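Local coordinates for protein exopolygalacturonate lyase (Vibrio vulnificus, PDB 5A29) that probably cleaves pectate-type polysaccharides by beta-elimination as a polysaccharide lyase of family 2, and binds manganese, at residues S215-Q219 with S220-I224. Numbering follows the deposited sequence.
Sequences SLVDQ and SKLPI
D218 and S220 form an Asx turn, built on a type I beta turn that the same aspartate begins, in a surface loop between helix 170-184 and strand 227-228. It is a worked example of one residue gripping the chain with both side chain and backbone. OD1 of D218 takes the S220 N-H at 3.1 Å and the S220 OG hydroxyl at 2.9 Å, both from one face of the carboxylate. The hydroxyl gets there because OG sits between the backbone N and carbonyl carbon of S220 (chi1 65°). One residue on, K221 N donates to D218 O (3.1 Å), closing the beta turn.

The K221 side chain crosses that of D218 and, from CG outward, curls round the one atom OD2. K221 CB lies 3.7 Å from D218 O; K221 CG comes within 3.5 Å of D218 OD2, and CD and CE stay almost as near. At the tip a nearly eclipsed chi4 (-13°), strained and perhaps loosely defined, turns K221 NZ back to 3.9 Å from D218 OD2, a long salt bridge, probably modest beside the two hydrogen bonds at OD1.

A weak L222 N to Q219 O bond continues the winding, and Q219 CG lies alongside L222 CD1. The Q219 amide looks elsewhere, its NE2 bonding L272 O. Beyond the cis peptide before P223 the chain folds back, and one water donates to both D218 O (2.8 Å) and I224 O (2.9 Å).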
ATOM      1  N   SER A 215       9.464   7.508 -24.785  1.00 25.79           N
ATOM      2  CA  SER A 215       9.620   8.141 -23.494  1.00 27.37           C
ATOM      3  C   SER A 215       9.754   9.679 -23.689  1.00 34.40           C
ATOM      4  O   SER A 215      10.397  10.115 -24.652  1.00 28.01           O
ATOM      5  CB  SER A 215      10.887   7.623 -22.855  1.00 27.73           C
ATOM      6  OG  SER A 215      11.019   8.227 -21.578  1.00 26.06           O
ATOM      7  N   LEU A 216       9.166  10.470 -22.779  1.00 26.10           N
ATOM      8  CA  LEU A 216       9.384  11.910 -22.735  1.00 26.61           C
ATOM      9  C   LEU A 216      10.643  12.215 -21.993  1.00 30.56           C
ATOM     10  O   LEU A 216      11.155  13.336 -22.067  1.00 29.60           O
ATOM     11  CB  LEU A 216       8.213  12.612 -22.033  1.00 28.90           C
ATOM     12  CG  LEU A 216       6.887  12.448 -22.717  1.00 32.84           C
ATOM     13  CD1 LEU A 216       5.814  13.255 -22.007  1.00 33.79           C
ATOM     14  CD2 LEU A 216       7.023  12.899 -24.176  1.00 35.80           C
ATOM     15  N   VAL A 217      11.200  11.230 -21.293  1.00 25.87           N
ATOM     16  CA  VAL A 217      12.286  11.561 -20.379  1.00 26.84           C
ATOM     17  C   VAL A 217      13.614  11.852 -21.089  1.00 33.29           C
ATOM     18  O   VAL A 217      14.210  10.985 -21.727  1.00 28.96           O
ATOM     19  CB  VAL A 217      12.429  10.526 -19.231  1.00 26.43           C
ATOM     20  CG1 VAL A 217      13.644  10.877 -18.355  1.00 23.80           C
ATOM     21  CG2 VAL A 217      11.092  10.453 -18.443  1.00 24.18           C
ATOM     22  N   ASP A 218      14.100  13.091 -20.980  1.00 32.98           N
ATOM     23  CA  ASP A 218      15.351  13.431 -21.649  1.00 30.27           C
ATOM     24  C   ASP A 218      16.438  13.302 -20.636  1.00 27.48           C
ATOM     25  O   ASP A 218      16.546  14.152 -19.721  1.00 26.12           O
ATOM     26  CB  ASP A 218      15.282  14.872 -22.210  1.00 34.68           C
ATOM     27  CG  ASP A 218      16.600  15.318 -22.862  1.00 36.54           C
ATOM     28  OD1 ASP A 218      17.646  14.596 -22.764  1.00 40.10           O
ATOM     29  OD2 ASP A 218      16.594  16.444 -23.414  1.00 38.87           O
ATOM     30  N   GLN A 219      17.264  12.262 -20.767  1.00 24.21           N
ATOM     31  CA  GLN A 219      18.253  12.003 -19.723  1.00 28.73           C
ATOM     32  C   GLN A 219      19.299  13.080 -19.513  1.00 31.77           C
ATOM     33  O   GLN A 219      19.793  13.285 -18.371  1.00 27.47           O
ATOM     34  CB  GLN A 219      18.839  10.605 -19.827  1.00 35.06           C
ATOM     35  CG  GLN A 219      17.682   9.605 -19.532  1.00 35.80           C
ATOM     36  CD  GLN A 219      18.119   8.198 -19.386  1.00 44.44           C
ATOM     37  OE1 GLN A 219      18.712   7.641 -20.284  1.00 46.97           O
ATOM     38  NE2 GLN A 219      17.790   7.586 -18.270  1.00 53.00           N
ATOM     39  N   SER A 220      19.622  13.843 -20.560  1.00 28.70           N
ATOM     40  CA  SER A 220      20.682  14.856 -20.389  1.00 29.09           C
ATOM     41  C   SER A 220      20.147  16.094 -19.624  1.00 28.59           C
ATOM     42  O   SER A 220      20.942  16.911 -19.182  1.00 33.38           O
ATOM     43  CB  SER A 220      21.260  15.298 -21.734  1.00 29.94           C
ATOM     44  OG  SER A 220      20.224  15.945 -22.435  1.00 30.36           O
ATOM     45  N   LYS A 221      18.837  16.215 -19.446  1.00 26.14           N
ATOM     46  CA  LYS A 221      18.250  17.300 -18.644  1.00 22.44           C
ATOM     47  C   LYS A 221      18.018  16.947 -17.177  1.00 23.08           C
ATOM     48  O   LYS A 221      17.931  17.842 -16.346  1.00 20.66           O
ATOM     49  CB  LYS A 221      16.961  17.780 -19.247  1.00 26.33           C
ATOM     50  CG  LYS A 221      17.143  18.466 -20.616  1.00 37.07           C
ATOM     51  CD  LYS A 221      15.888  19.260 -20.949  1.00 48.79           C
ATOM     52  CE  LYS A 221      16.039  20.102 -22.216  1.00 59.09           C
ATOM     53  NZ  LYS A 221      17.469  20.172 -22.627  1.00 57.28           N
ATOM     54  N   LEU A 222      18.035  15.656 -16.823  1.00 21.83           N
ATOM     55  CA  LEU A 222      17.823  15.281 -15.357  1.00 21.92           C
ATOM     56  C   LEU A 222      18.838  15.996 -14.447  1.00 27.00           C
ATOM     57  O   LEU A 222      20.024  16.073 -14.808  1.00 24.76           O
ATOM     58  CB  LEU A 222      17.944  13.747 -15.242  1.00 21.14           C
ATOM     59  CG  LEU A 222      16.863  12.948 -15.966  1.00 20.62           C
ATOM     60  CD1 LEU A 222      17.280  11.475 -15.867  1.00 21.96           C
ATOM     61  CD2 LEU A 222      15.517  13.140 -15.230  1.00 20.36           C
ATOM     62  N   PRO A 223      18.441  16.531 -13.266  1.00 24.30           N
ATOM     63  CA  PRO A 223      17.265  16.119 -12.498  1.00 22.64           C
ATOM     64  C   PRO A 223      16.004  16.886 -12.873  1.00 26.79           C
ATOM     65  O   PRO A 223      14.944  16.690 -12.230  1.00 21.13           O
ATOM     66  CB  PRO A 223      17.696  16.422 -11.031  1.00 23.37           C
ATOM     67  CG  PRO A 223      18.660  17.557 -11.157  1.00 25.85           C
ATOM     68  CD  PRO A 223      19.451  17.221 -12.425  1.00 24.20           C
ATOM     69  N   ILE A 224      16.093  17.795 -13.862  1.00 20.53           N
ATOM     70  CA  ILE A 224      14.874  18.412 -14.370  1.00 22.42           C
ATOM     71  C   ILE A 224      14.094  17.390 -15.201  1.00 23.10           C
ATOM     72  O   ILE A 224      14.659  16.682 -15.999  1.00 22.59           O
ATOM     73  CB  ILE A 224      15.194  19.655 -15.280  1.00 24.22           C
ATOM     74  CG1 ILE A 224      16.141  20.621 -14.572  1.00 30.08           C
ATOM     75  CG2 ILE A 224      13.910  20.244 -15.874  1.00 26.34           C
ATOM     76  CD1 ILE A 224      15.477  21.410 -13.497  1.00 34.10           C
TER
HETATM   77  O   HOH W   1      14.311  15.162 -18.399  1.00 26.48           O
HETATM   78  O   HOH W   2      21.550  14.790 -16.726  1.00 33.33           O